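Local coordinates for DUF2235 domain-containing protein (Pseudomonas aeruginosa, PDB 4O5P), which is the type VI secretion phospholipase effector Tle1, which probably hydrolyses membrane phospholipids through a catalytic domain of the alpha/beta-hydrolase clan, at residues A64-L69 with A228-I233; F112-P117 with V154-Y159; I272-L277 with C325-R330; W148-L153 with N248-L253; K25-N30 with E413-G418. All coordinates share one frame; numbering follows the deposited sequence.

Contact 1: residues A64-L69 with A228-I233; sequences AIHITL and AMRLYI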
# COMPACT_ATOMS: atom_id res chain seq x y z
N ALA A 64 18.89 -19.53 16.21
CA ALA A 64 17.91 -18.45 16.22
C ALA A 64 16.83 -18.82 15.22
O ALA A 64 17.04 -19.66 14.34
CB ALA A 64 18.54 -17.13 15.87
N ILE A 65 15.65 -18.23 15.38
CA ILE A 65 14.60 -18.42 14.38
C ILE A 65 14.57 -17.18 13.51
O ILE A 65 14.38 -16.07 14.01
CB ILE A 65 13.23 -18.66 15.05
CG1 ILE A 65 13.36 -19.77 16.08
CG2 ILE A 65 12.16 -19.01 14.00
CD1 ILE A 65 12.08 -20.10 16.79
N HIS A 66 14.80 -17.36 12.21
CA HIS A 66 14.87 -16.23 11.29
C HIS A 66 13.64 -16.27 10.41
O HIS A 66 13.36 -17.29 9.77
CB HIS A 66 16.15 -16.28 10.44
CG HIS A 66 17.42 -16.07 11.21
ND1 HIS A 66 17.98 -14.83 11.42
CD2 HIS A 66 18.26 -16.96 11.80
CE1 HIS A 66 19.10 -14.95 12.11
NE2 HIS A 66 19.30 -16.24 12.34
N ILE A 67 12.88 -15.17 10.40
CA ILE A 67 11.58 -15.16 9.73
C ILE A 67 11.45 -13.99 8.77
O ILE A 67 11.55 -12.84 9.17
CB ILE A 67 10.44 -15.03 10.74
CG1 ILE A 67 10.48 -16.17 11.77
CG2 ILE A 67 9.09 -14.99 10.03
CD1 ILE A 67 9.65 -15.88 13.02
N THR A 68 11.20 -14.30 7.50
CA THR A 68 10.84 -13.28 6.52
C THR A 68 9.32 -13.26 6.30
O THR A 68 8.71 -14.31 6.09
CB THR A 68 11.54 -13.54 5.17
OG1 THR A 68 12.96 -13.61 5.37
CG2 THR A 68 11.22 -12.43 4.18
N LEU A 69 8.73 -12.06 6.33
CA LEU A 69 7.31 -11.83 6.08
C LEU A 69 7.14 -10.74 5.00
O LEU A 69 7.65 -9.64 5.14
CB LEU A 69 6.63 -11.37 7.37
CG LEU A 69 5.13 -11.12 7.42
CD1 LEU A 69 4.40 -12.32 6.85
CD2 LEU A 69 4.65 -10.87 8.85
N ALA A 228 16.39 -16.86 19.90
CA ALA A 228 15.76 -15.58 19.61
C ALA A 228 14.89 -15.67 18.37
O ALA A 228 14.88 -16.68 17.66
CB ALA A 228 16.81 -14.47 19.42
N MSE A 229 14.19 -14.57 18.13
CA MSE A 229 13.41 -14.41 16.93
C MSE A 229 13.78 -13.12 16.24
O MSE A 229 13.68 -12.05 16.82
CB MSE A 229 11.93 -14.43 17.27
CG MSE A 229 11.52 -15.83 17.62
SE MSE A 229 9.68 -16.16 17.85
CE MSE A 229 8.87 -15.03 16.44
N ARG A 230 14.19 -13.25 14.98
CA ARG A 230 14.73 -12.15 14.21
C ARG A 230 13.91 -12.02 12.94
O ARG A 230 13.79 -12.99 12.18
CB ARG A 230 16.19 -12.43 13.88
CG ARG A 230 17.04 -12.77 15.10
CD ARG A 230 17.08 -11.60 16.05
NE ARG A 230 17.84 -11.87 17.27
CZ ARG A 230 17.77 -11.12 18.36
NH1 ARG A 230 16.98 -10.05 18.38
NH2 ARG A 230 18.49 -11.42 19.43
N LEU A 231 13.35 -10.83 12.71
CA LEU A 231 12.36 -10.65 11.64
C LEU A 231 12.89 -9.79 10.49
O LEU A 231 13.56 -8.80 10.71
CB LEU A 231 11.07 -10.01 12.17
CG LEU A 231 10.24 -10.76 13.21
CD1 LEU A 231 8.84 -10.20 13.29
CD2 LEU A 231 10.17 -12.22 12.90
N TYR A 232 12.57 -10.20 9.26
CA TYR A 232 12.87 -9.45 8.05
C TYR A 232 11.53 -9.29 7.35
O TYR A 232 10.87 -10.29 7.03
CB TYR A 232 13.90 -10.22 7.21
CG TYR A 232 15.02 -10.74 8.08
CD1 TYR A 232 14.88 -11.95 8.75
CD2 TYR A 232 16.18 -10.01 8.27
CE1 TYR A 232 15.87 -12.42 9.58
CE2 TYR A 232 17.18 -10.48 9.11
CZ TYR A 232 17.02 -11.68 9.75
OH TYR A 232 18.01 -12.17 10.58
N ILE A 233 11.11 -8.04 7.16
CA ILE A 233 9.73 -7.73 6.76
C ILE A 233 9.75 -6.84 5.52
O ILE A 233 10.41 -5.80 5.53
CB ILE A 233 8.98 -6.95 7.88
CG1 ILE A 233 9.13 -7.63 9.25
CG2 ILE A 233 7.51 -6.75 7.52
CD1 ILE A 233 8.31 -8.88 9.44
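His-66 and Tyr-232 meet rim to rim, neither ring lying over the face of the other; their planes are 24° apart and their centroids 5.9 Å. At the edge where they meet, His-66 ND1 and Tyr-232 OH form a hydrogen bond of 2.8 Å, in which either may be the donor. The carbonyl of Ile-67 also borders the Tyr-232 ring edge, its O lying 3.5 Å from CD1. Both residues belong to parallel strands of the central sheet, as expected of an alpha/beta-hydrolase fold.

The strand register is regular: five backbone hydrogen bonds run from Ile-65 N to Ala-228 O at one end to Leu-69 N to Tyr-232 O (2.9 Å) at the other, and CA-H...O contacts fill in between, as from Thr-68 CA to Tyr-232 O at 3.0 Å. Arg-230 shares the His-66 face, but its guanidinium leads away to Asp-37 and Ser-273. Beyond Ile-233, strand 225-236 runs on toward a probable nucleophile elbow. The opposite face is apolar. Leu-231 lies beside Ile-67, both pointing the same way, with CD2 3.6 Å from Ile-67 CB. Next to them, the chain of selenomethionine Met-229 bends at chi3 (38°), which brings CE within 3.6 Å of Ile-67 CD1.

Contact 2: residues F112-P117 with V154-Y159; sequences FKYYCP and VDALFY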
# COMPACT_ATOMS: atom_id res chain seq x y z
N PHE A 112 12.31 -19.50 8.12
CA PHE A 112 10.93 -19.58 7.64
C PHE A 112 10.63 -18.38 6.74
O PHE A 112 11.21 -17.31 6.93
CB PHE A 112 9.95 -19.52 8.81
CG PHE A 112 10.05 -20.67 9.76
CD1 PHE A 112 11.01 -20.69 10.76
CD2 PHE A 112 9.18 -21.75 9.65
CE1 PHE A 112 11.11 -21.78 11.63
CE2 PHE A 112 9.27 -22.83 10.51
CZ PHE A 112 10.23 -22.85 11.50
N LYS A 113 9.74 -18.55 5.77
CA LYS A 113 9.26 -17.41 4.99
C LYS A 113 7.75 -17.49 4.75
O LYS A 113 7.18 -18.59 4.63
CB LYS A 113 10.04 -17.22 3.68
CG LYS A 113 9.64 -18.13 2.53
CD LYS A 113 10.63 -17.97 1.38
CE LYS A 113 10.19 -18.71 0.12
NZ LYS A 113 11.20 -18.58 -0.99
N TYR A 114 7.11 -16.32 4.72
CA TYR A 114 5.67 -16.23 4.60
C TYR A 114 5.31 -15.12 3.62
O TYR A 114 5.94 -14.06 3.61
CB TYR A 114 5.04 -15.94 5.96
CG TYR A 114 5.30 -17.00 7.00
CD1 TYR A 114 4.51 -18.14 7.07
CD2 TYR A 114 6.33 -16.87 7.93
CE1 TYR A 114 4.73 -19.12 8.03
CE2 TYR A 114 6.57 -17.84 8.88
CZ TYR A 114 5.76 -18.96 8.93
OH TYR A 114 5.99 -19.92 9.89
N TYR A 115 4.30 -15.38 2.79
CA TYR A 115 3.84 -14.39 1.82
C TYR A 115 2.39 -14.04 2.07
O TYR A 115 1.56 -14.93 2.24
CB TYR A 115 3.97 -14.92 0.38
CG TYR A 115 3.27 -14.04 -0.63
CD1 TYR A 115 3.87 -12.87 -1.11
CD2 TYR A 115 2.00 -14.36 -1.10
CE1 TYR A 115 3.22 -12.06 -2.03
CE2 TYR A 115 1.34 -13.56 -2.01
CZ TYR A 115 1.95 -12.41 -2.46
OH TYR A 115 1.30 -11.62 -3.38
N CYS A 116 2.08 -12.75 2.09
CA CYS A 116 0.70 -12.33 2.23
C CYS A 116 0.24 -11.57 0.97
O CYS A 116 0.81 -10.52 0.64
CB CYS A 116 0.58 -11.45 3.48
SG CYS A 116 -1.08 -10.84 3.80
N PRO A 117 -0.79 -12.09 0.27
CA PRO A 117 -1.35 -11.40 -0.91
C PRO A 117 -1.87 -10.01 -0.60
O PRO A 117 -2.26 -9.71 0.53
CB PRO A 117 -2.52 -12.29 -1.34
CG PRO A 117 -2.75 -13.26 -0.21
CD PRO A 117 -1.46 -13.38 0.53
N VAL A 154 3.67 -17.17 15.39
CA VAL A 154 3.24 -18.21 16.30
C VAL A 154 3.50 -19.55 15.61
O VAL A 154 4.06 -20.46 16.21
CB VAL A 154 1.76 -18.06 16.70
CG1 VAL A 154 1.25 -19.34 17.37
CG2 VAL A 154 1.55 -16.88 17.63
N ASP A 155 3.11 -19.64 14.33
CA ASP A 155 3.30 -20.84 13.52
C ASP A 155 4.76 -21.25 13.42
O ASP A 155 5.09 -22.42 13.56
CB ASP A 155 2.73 -20.63 12.11
CG ASP A 155 2.82 -21.88 11.25
OD1 ASP A 155 2.08 -22.84 11.52
OD2 ASP A 155 3.62 -21.91 10.29
N ALA A 156 5.64 -20.27 13.17
CA ALA A 156 7.07 -20.54 13.09
C ALA A 156 7.61 -21.13 14.38
O ALA A 156 8.36 -22.12 14.34
CB ALA A 156 7.83 -19.27 12.71
N LEU A 157 7.24 -20.55 15.52
CA LEU A 157 7.70 -21.11 16.81
C LEU A 157 7.12 -22.51 17.03
O LEU A 157 7.83 -23.43 17.40
CB LEU A 157 7.33 -20.18 17.97
CG LEU A 157 8.04 -20.39 19.31
CD1 LEU A 157 9.55 -20.53 19.11
CD2 LEU A 157 7.74 -19.25 20.28
N PHE A 158 5.82 -22.63 16.77
CA PHE A 158 5.07 -23.87 16.93
C PHE A 158 5.73 -24.99 16.16
O PHE A 158 5.88 -26.10 16.68
CB PHE A 158 3.65 -23.65 16.41
CG PHE A 158 2.67 -24.72 16.79
CD1 PHE A 158 2.09 -24.74 18.05
CD2 PHE A 158 2.28 -25.68 15.86
CE1 PHE A 158 1.18 -25.72 18.41
CE2 PHE A 158 1.36 -26.67 16.21
CZ PHE A 158 0.80 -26.68 17.48
N TYR A 159 6.15 -24.71 14.93
CA TYR A 159 6.84 -25.73 14.14
C TYR A 159 8.21 -25.98 14.71
O TYR A 159 8.69 -27.12 14.72
CB TYR A 159 6.97 -25.33 12.67
CG TYR A 159 7.53 -26.44 11.79
CD1 TYR A 159 8.90 -26.61 11.63
CD2 TYR A 159 6.68 -27.32 11.13
CE1 TYR A 159 9.41 -27.62 10.84
CE2 TYR A 159 7.17 -28.33 10.34
CZ TYR A 159 8.54 -28.47 10.20
OH TYR A 159 9.02 -29.48 9.40
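The methyl of Ala-156 is the bump in this contact, and the hollow it enters is formed by Phe-112 and Tyr-114, two residues apart on one strand. The setting is a beta-alpha unit of the alpha/beta sandwich: the strand of 112-116 and the helix of 154-159 run at 149° to each other, with axes 9.8 Å apart. Ala-156 CB sits over the centre of the Phe-112 ring, 4.0 Å from the centroid and only 12° off the normal, a clear CH-pi contact. From Tyr-114 the hydroxyl reaches the same methyl, OH lying 3.4 Å from CB, so the methyl is touched by a ring face and by a phenol end.

Further along the helix, Tyr-159 packs against the rim of Phe-112: its CD1 is near the ring plane, 4.0 Å from Phe-112 CE2. The Phe-112 CZ atom meanwhile lies 3.5 Å from the carbonyl O of Ala-156.

The polar part is a single bond. With CG anti to the backbone N (chi1 -176°), the Asp-155 carboxylate is turned toward the strand, while its OD1 accepts from the backbone N of Leu-166. Tyr-114 OH donates to the anti lone pair of Asp-155 OD2 across 3.1 Å.

Contact 3: residues I272-L277 with C325-R330; sequences ISIEFL and CSFLKR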
# COMPACT_ATOMS: atom_id res chain seq x y z
N ILE A 272 13.05 -10.75 20.71
CA ILE A 272 12.54 -10.57 19.36
C ILE A 272 12.91 -9.20 18.84
O ILE A 272 12.84 -8.19 19.57
CB ILE A 272 10.99 -10.77 19.29
CG1 ILE A 272 10.49 -10.74 17.84
CG2 ILE A 272 10.25 -9.75 20.17
CD1 ILE A 272 9.01 -11.11 17.71
N SER A 273 13.29 -9.15 17.57
CA SER A 273 13.59 -7.87 16.94
C SER A 273 13.22 -7.91 15.46
O SER A 273 13.23 -8.97 14.85
CB SER A 273 15.08 -7.59 17.08
OG SER A 273 15.83 -8.49 16.27
N ILE A 274 12.88 -6.76 14.90
CA ILE A 274 12.81 -6.62 13.45
C ILE A 274 14.19 -6.15 12.97
O ILE A 274 14.54 -4.99 13.10
CB ILE A 274 11.70 -5.63 13.02
CG1 ILE A 274 10.31 -6.21 13.33
CG2 ILE A 274 11.82 -5.32 11.52
CD1 ILE A 274 9.13 -5.25 13.07
N GLU A 275 14.98 -7.09 12.45
CA GLU A 275 16.32 -6.80 11.93
C GLU A 275 16.26 -5.89 10.71
O GLU A 275 17.19 -5.11 10.46
CB GLU A 275 17.01 -8.10 11.54
CG GLU A 275 17.31 -9.05 12.69
CD GLU A 275 18.21 -8.42 13.72
OE1 GLU A 275 19.38 -8.13 13.38
OE2 GLU A 275 17.74 -8.19 14.86
N PHE A 276 15.16 -5.98 9.94
CA PHE A 276 15.03 -5.18 8.72
C PHE A 276 13.57 -4.98 8.30
O PHE A 276 12.80 -5.93 8.19
CB PHE A 276 15.81 -5.83 7.57
CG PHE A 276 15.83 -5.01 6.30
CD1 PHE A 276 16.80 -4.02 6.11
CD2 PHE A 276 14.89 -5.21 5.30
CE1 PHE A 276 16.82 -3.25 4.94
CE2 PHE A 276 14.89 -4.45 4.14
CZ PHE A 276 15.86 -3.47 3.95
N LEU A 277 13.19 -3.72 8.07
CA LEU A 277 11.86 -3.40 7.58
C LEU A 277 12.04 -2.68 6.23
O LEU A 277 12.57 -1.56 6.18
CB LEU A 277 11.15 -2.50 8.59
CG LEU A 277 9.72 -2.02 8.34
CD1 LEU A 277 8.76 -3.22 8.31
CD2 LEU A 277 9.34 -1.03 9.43
N CYS A 325 18.79 -3.57 23.15
CA CYS A 325 17.74 -2.74 23.74
C CYS A 325 16.66 -2.40 22.70
O CYS A 325 15.53 -2.05 23.07
CB CYS A 325 18.33 -1.43 24.28
SG CYS A 325 19.66 -1.60 25.53
N SER A 326 17.00 -2.52 21.42
CA SER A 326 16.18 -1.95 20.34
C SER A 326 15.20 -2.95 19.70
O SER A 326 15.51 -4.13 19.54
CB SER A 326 17.07 -1.34 19.25
OG SER A 326 17.97 -0.39 19.79
N PHE A 327 14.02 -2.45 19.35
CA PHE A 327 13.03 -3.27 18.66
C PHE A 327 13.23 -3.31 17.13
O PHE A 327 13.11 -4.37 16.51
CB PHE A 327 11.63 -2.78 19.02
CG PHE A 327 10.53 -3.58 18.40
CD1 PHE A 327 10.29 -4.88 18.81
CD2 PHE A 327 9.74 -3.03 17.40
CE1 PHE A 327 9.28 -5.62 18.23
CE2 PHE A 327 8.72 -3.77 16.80
CZ PHE A 327 8.49 -5.06 17.22
N LEU A 328 13.56 -2.16 16.54
CA LEU A 328 13.74 -2.06 15.09
C LEU A 328 15.17 -1.68 14.76
O LEU A 328 15.63 -0.61 15.16
CB LEU A 328 12.78 -1.02 14.49
CG LEU A 328 12.95 -0.66 13.02
CD1 LEU A 328 12.63 -1.87 12.17
CD2 LEU A 328 12.04 0.54 12.63
N LYS A 329 15.88 -2.53 14.02
CA LYS A 329 17.31 -2.29 13.74
C LYS A 329 17.58 -1.47 12.48
O LYS A 329 18.64 -0.85 12.36
CB LYS A 329 18.05 -3.62 13.60
CG LYS A 329 17.87 -4.61 14.75
CD LYS A 329 18.24 -4.05 16.10
CE LYS A 329 17.87 -5.08 17.18
NZ LYS A 329 18.37 -4.77 18.57
N ARG A 330 16.65 -1.47 11.54
CA ARG A 330 16.90 -0.91 10.21
C ARG A 330 15.61 -0.84 9.39
O ARG A 330 14.90 -1.84 9.23
CB ARG A 330 17.91 -1.79 9.46
CG ARG A 330 18.23 -1.32 8.02
CD ARG A 330 18.99 0.01 8.02
NE ARG A 330 19.42 0.38 6.67
CZ ARG A 330 19.79 1.61 6.33
NH1 ARG A 330 19.74 2.59 7.23
NH2 ARG A 330 20.19 1.87 5.10
O HOH W 1 14.68 -6.43 20.87
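Ile-274 and Leu-328 form a single backbone bridge where the loop leading into strand 331-336 comes alongside strand 270-280. Ile-274 is gripped twice: its N donates to Phe-327 O (2.9 Å), and its O accepts from Lys-329 N (2.9 Å) with an almost straight N-H...O angle of 175°. The chain turns a corner at Glu-275, yet one more backbone bond forms beyond it, Leu-277 N donating to Arg-330 O at 2.8 Å. A water donates to both Ile-272 O and Ser-326 O.

Among the side chains, Leu-328 CD1 touches Ile-274 CG2 at 3.6 Å. Phe-327, its CG anti to the backbone N (chi1 -178°), brings CE2 4.0 Å from Ile-274 CD1. Phe-276 and Arg-330 lie side by side, with Arg-330 CG 3.6 Å from Phe-276 CD1; the guanidinium continues to Glu-413. Glu-275 and Lys-329 also run side by side, but Lys-329 NZ pairs with Glu-323. Just past this loop, strand 331-336 becomes the parallel neighbour of 270-280, as in the alpha/beta-hydrolase fold.

Contact 4: residues W148-L153 with N248-L253; sequences WGLVQL and NWLQEL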
# COMPACT_ATOMS: atom_id res chain seq x y z
N TRP A 148 -2.98 -12.00 10.43
CA TRP A 148 -2.45 -13.22 9.82
C TRP A 148 -0.94 -13.22 9.99
O TRP A 148 -0.35 -14.23 10.39
CB TRP A 148 -2.77 -13.23 8.32
CG TRP A 148 -2.32 -14.48 7.61
CD1 TRP A 148 -3.01 -15.66 7.54
CD2 TRP A 148 -1.11 -14.67 6.87
NE1 TRP A 148 -2.29 -16.58 6.80
CE2 TRP A 148 -1.12 -15.99 6.38
CE3 TRP A 148 -0.01 -13.86 6.58
CZ2 TRP A 148 -0.07 -16.52 5.62
CZ3 TRP A 148 1.03 -14.38 5.83
CH2 TRP A 148 0.99 -15.70 5.36
N GLY A 149 -0.32 -12.09 9.68
CA GLY A 149 1.12 -11.92 9.83
C GLY A 149 1.58 -12.25 11.23
O GLY A 149 2.50 -13.06 11.41
N LEU A 150 0.93 -11.64 12.23
CA LEU A 150 1.23 -11.97 13.62
C LEU A 150 1.12 -13.48 13.91
O LEU A 150 2.02 -14.06 14.51
CB LEU A 150 0.36 -11.13 14.57
CG LEU A 150 0.71 -9.64 14.59
CD1 LEU A 150 -0.35 -8.82 15.31
CD2 LEU A 150 2.08 -9.44 15.24
N VAL A 151 0.04 -14.10 13.44
CA VAL A 151 -0.16 -15.54 13.62
C VAL A 151 0.98 -16.37 13.04
O VAL A 151 1.40 -17.37 13.65
CB VAL A 151 -1.52 -16.01 13.03
CG1 VAL A 151 -1.67 -17.53 13.13
CG2 VAL A 151 -2.66 -15.31 13.73
N GLN A 152 1.51 -15.95 11.89
CA GLN A 152 2.59 -16.72 11.25
C GLN A 152 3.84 -16.87 12.11
O GLN A 152 4.59 -17.85 11.96
CB GLN A 152 2.96 -16.10 9.90
CG GLN A 152 1.82 -16.08 8.92
CD GLN A 152 1.02 -17.36 8.96
OE1 GLN A 152 1.49 -18.42 8.53
NE2 GLN A 152 -0.19 -17.29 9.49
N LEU A 153 4.05 -15.91 13.01
CA LEU A 153 5.16 -15.96 13.95
C LEU A 153 4.92 -17.08 14.95
O LEU A 153 5.84 -17.84 15.33
CB LEU A 153 5.24 -14.63 14.70
CG LEU A 153 5.53 -13.32 13.94
CD1 LEU A 153 5.81 -12.22 14.96
CD2 LEU A 153 6.69 -13.46 12.97
N ASN A 248 4.33 -1.97 14.75
CA ASN A 248 3.78 -1.38 15.98
C ASN A 248 2.96 -2.32 16.89
O ASN A 248 3.16 -2.35 18.11
CB ASN A 248 2.97 -0.11 15.68
CG ASN A 248 3.86 1.09 15.44
OD1 ASN A 248 4.76 1.38 16.23
ND2 ASN A 248 3.65 1.78 14.31
N TRP A 249 2.04 -3.08 16.30
CA TRP A 249 1.27 -4.06 17.07
C TRP A 249 2.18 -5.14 17.69
O TRP A 249 1.91 -5.67 18.79
CB TRP A 249 0.18 -4.71 16.20
CG TRP A 249 -0.85 -3.72 15.71
CD1 TRP A 249 -0.88 -2.36 15.95
CD2 TRP A 249 -2.00 -4.00 14.89
NE1 TRP A 249 -1.98 -1.80 15.33
CE2 TRP A 249 -2.68 -2.77 14.68
CE3 TRP A 249 -2.53 -5.16 14.33
CZ2 TRP A 249 -3.85 -2.69 13.92
CZ3 TRP A 249 -3.70 -5.08 13.58
CH2 TRP A 249 -4.34 -3.85 13.37
N LEU A 250 3.26 -5.47 17.01
CA LEU A 250 4.18 -6.47 17.51
C LEU A 250 4.94 -5.88 18.70
O LEU A 250 5.12 -6.54 19.73
CB LEU A 250 5.12 -6.93 16.42
CG LEU A 250 6.18 -7.95 16.83
CD1 LEU A 250 5.53 -9.22 17.40
CD2 LEU A 250 7.05 -8.29 15.63
N GLN A 251 5.36 -4.62 18.56
CA GLN A 251 6.07 -3.96 19.64
C GLN A 251 5.21 -3.87 20.88
O GLN A 251 5.67 -4.17 21.99
CB GLN A 251 6.53 -2.57 19.23
CG GLN A 251 7.41 -1.92 20.27
CD GLN A 251 7.72 -0.47 19.96
OE1 GLN A 251 6.93 0.23 19.30
NE2 GLN A 251 8.88 -0.01 20.43
N GLU A 252 3.95 -3.47 20.68
CA GLU A 252 2.96 -3.41 21.74
C GLU A 252 2.80 -4.78 22.43
O GLU A 252 2.73 -4.87 23.66
CB GLU A 252 1.62 -2.91 21.18
CG GLU A 252 0.45 -3.88 21.36
CD GLU A 252 -0.59 -3.84 20.23
OE1 GLU A 252 -1.05 -2.71 19.86
OE2 GLU A 252 -0.96 -4.94 19.73
N LEU A 253 2.76 -5.85 21.63
CA LEU A 253 2.57 -7.20 22.17
C LEU A 253 3.76 -7.76 22.95
O LEU A 253 3.59 -8.60 23.84
CB LEU A 253 2.25 -8.17 21.03
CG LEU A 253 0.78 -8.31 20.68
CD1 LEU A 253 0.63 -8.88 19.28
CD2 LEU A 253 0.10 -9.20 21.70
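Leu-150 and Leu-153 of one helix meet Leu-250 and Leu-253 of the other through apolar contacts alone; no hydrogen bond crosses. Two pairs reach tip to tip: Leu-153 CD1 to Leu-250 CD1 at 3.9 Å, and Leu-150 CD1 to Leu-253 CD1 at 4.1 Å. With CG anti to the carbonyl carbon (chi1 -69°), the fork of Leu-150 is directed at the second helix. Its CD2 comes obliquely across Leu-250, 4.1 Å from Leu-250 CD1. Its CD1 lies near the plane of the Trp-249 ring, at the edge, 4.2 Å from Trp-249 CB.

Within the first helix, Gln-152 NE2 donates to Trp-148 O (3.2 Å) and lies over one face of the Trp-148 indole, toward its rim. Arg-199, outside both segments, makes a cation-pi contact with Trp-249.

The short axes are 11.1 Å apart and inclined at 49°. Since Leu-153 and Leu-250 both touch Leu-231 of strand 225-236, the pair is a helix layer on one face of the sheet, typical of alpha/beta-hydrolase sandwiches.

Contact 5: residues K25-N30 with E413-G418; sequences KKLSEN and EAFEAG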
# COMPACT_ATOMS: atom_id res chain seq x y z
N LYS A 25 33.71 -13.02 0.97
CA LYS A 25 33.64 -12.20 2.17
C LYS A 25 32.22 -11.66 2.39
O LYS A 25 31.72 -11.69 3.50
CB LYS A 25 34.64 -11.04 2.09
CG LYS A 25 34.64 -10.14 3.33
CD LYS A 25 35.71 -9.05 3.24
CE LYS A 25 35.86 -8.33 4.57
NZ LYS A 25 36.39 -9.22 5.64
N LYS A 26 31.59 -11.17 1.32
CA LYS A 26 30.23 -10.63 1.41
C LYS A 26 29.28 -11.68 1.98
O LYS A 26 28.48 -11.41 2.91
CB LYS A 26 29.74 -10.15 0.03
CG LYS A 26 28.21 -10.18 -0.11
CD LYS A 26 27.72 -9.76 -1.49
CE LYS A 26 27.74 -8.25 -1.66
NZ LYS A 26 26.93 -7.79 -2.84
N LEU A 27 29.38 -12.89 1.43
CA LEU A 27 28.53 -14.00 1.82
C LEU A 27 28.86 -14.39 3.26
O LEU A 27 27.95 -14.65 4.08
CB LEU A 27 28.74 -15.19 0.89
CG LEU A 27 28.73 -14.94 -0.63
CD1 LEU A 27 28.91 -16.24 -1.41
CD2 LEU A 27 27.44 -14.26 -1.06
N SER A 28 30.17 -14.41 3.55
CA SER A 28 30.65 -14.74 4.88
C SER A 28 30.00 -13.83 5.90
O SER A 28 29.51 -14.29 6.92
CB SER A 28 32.17 -14.64 4.98
OG SER A 28 32.80 -15.74 4.36
N GLU A 29 29.95 -12.53 5.60
CA GLU A 29 29.42 -11.55 6.54
C GLU A 29 27.91 -11.64 6.72
O GLU A 29 27.39 -11.45 7.84
CB GLU A 29 29.79 -10.14 6.10
CG GLU A 29 31.27 -9.88 6.13
CD GLU A 29 31.59 -8.45 5.78
OE1 GLU A 29 30.72 -7.58 5.97
OE2 GLU A 29 32.72 -8.20 5.30
N ASN A 30 27.19 -11.90 5.64
CA ASN A 30 25.73 -12.06 5.78
C ASN A 30 25.44 -13.26 6.70
O ASN A 30 24.63 -13.17 7.67
CB ASN A 30 25.10 -12.18 4.39
CG ASN A 30 23.68 -12.70 4.42
OD1 ASN A 30 23.45 -13.90 4.25
ND2 ASN A 30 22.70 -11.80 4.57
N GLU A 413 20.09 -3.81 0.52
CA GLU A 413 19.92 -3.28 1.87
C GLU A 413 19.62 -4.44 2.78
O GLU A 413 20.25 -4.60 3.83
CB GLU A 413 18.77 -2.25 1.93
CG GLU A 413 19.03 -0.97 1.12
CD GLU A 413 19.90 0.01 1.87
OE1 GLU A 413 20.06 1.15 1.36
OE2 GLU A 413 20.40 -0.35 2.97
N ALA A 414 18.73 -5.32 2.32
CA ALA A 414 18.27 -6.41 3.15
C ALA A 414 19.45 -7.34 3.36
O ALA A 414 19.68 -7.83 4.48
CB ALA A 414 17.10 -7.12 2.51
N PHE A 415 20.23 -7.55 2.31
CA PHE A 415 21.35 -8.48 2.42
C PHE A 415 22.35 -7.93 3.44
O PHE A 415 22.94 -8.68 4.23
CB PHE A 415 21.99 -8.71 1.05
CG PHE A 415 22.83 -9.95 0.97
CD1 PHE A 415 22.25 -11.17 0.63
CD2 PHE A 415 24.19 -9.91 1.27
CE1 PHE A 415 23.02 -12.33 0.56
CE2 PHE A 415 24.96 -11.07 1.21
CZ PHE A 415 24.38 -12.28 0.86
N GLU A 416 22.50 -6.61 3.44
CA GLU A 416 23.47 -5.97 4.32
C GLU A 416 23.02 -6.12 5.75
O GLU A 416 23.84 -6.16 6.67
CB GLU A 416 23.57 -4.47 4.02
CG GLU A 416 24.93 -3.97 3.59
CD GLU A 416 26.07 -4.46 4.46
OE1 GLU A 416 26.57 -5.58 4.20
OE2 GLU A 416 26.48 -3.74 5.39
N ALA A 417 21.70 -6.20 5.94
CA ALA A 417 21.17 -6.18 7.30
C ALA A 417 21.03 -7.58 7.87
O ALA A 417 20.57 -7.76 9.00
CB ALA A 417 19.84 -5.40 7.35
N GLY A 418 21.42 -8.57 7.08
CA GLY A 418 21.46 -9.95 7.56
C GLY A 418 20.31 -10.82 7.09
O GLY A 418 20.10 -11.91 7.62
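Asn-30 lays its amide flat on the ring of Phe-415: the planes are only 15° apart, and ND2 stands 3.8 Å above the ring plane, over its centre. The side chains themselves cross at about a right angle. With CG anti to the backbone N (chi1 165°), the amide carbon of Asn-30 is carried over the ring; Asn-30 CB packs 3.4 Å from Phe-415 CE2.

The stacked amide is also held by hydrogen bonding. Asn-30 ND2 donates to Phe-415 O at 3.1 Å (156° at the hydrogen), arriving in the carbonyl plane on a lone pair, and it bonds to Ala-419 O as well. The same Phe-415 O accepts from Gly-418 N, in a Schellman motif in which Gly-418, with positive phi, is the first residue to leave helical angles, so Asn-30 bonds to the last turn.

Two aliphatic chains add oblique contacts to the ring: Lys-26 CG approaches CE2 of Phe-415 to 3.6 Å, and Leu-27 CD2 lies 4.1 Å from its CZ. Thus helix 24-34 rests against the C-terminal end of helix 403-416, which in turn packs on Phe-276 of strand 270-280.

Contacts 1, 2 and 3 reach one central sheet, in which strands 111-116, 62-71, 225-236, 270-280 and 331-336 are successive neighbours; the centre of contact 1 is about 10 Å from those of contacts 2 and 3, which are themselves about 18 Å apart. Helix 139-162 serves contacts 2 and 4, and helix 238-254 of contact 4 follows strand 225-236 directly in the chain. Contact 5 lies about 26 Å from contact 4, centre to centre, but its segment 413-418 touches contacts 1 and 3. Along the chain, contact 5 encloses all the others, contact 2 nests within contact 1, contacts 1 and 4 interleave, and contact 3 follows. Thus the N-terminal helix is brought onto the probable catalytic fold.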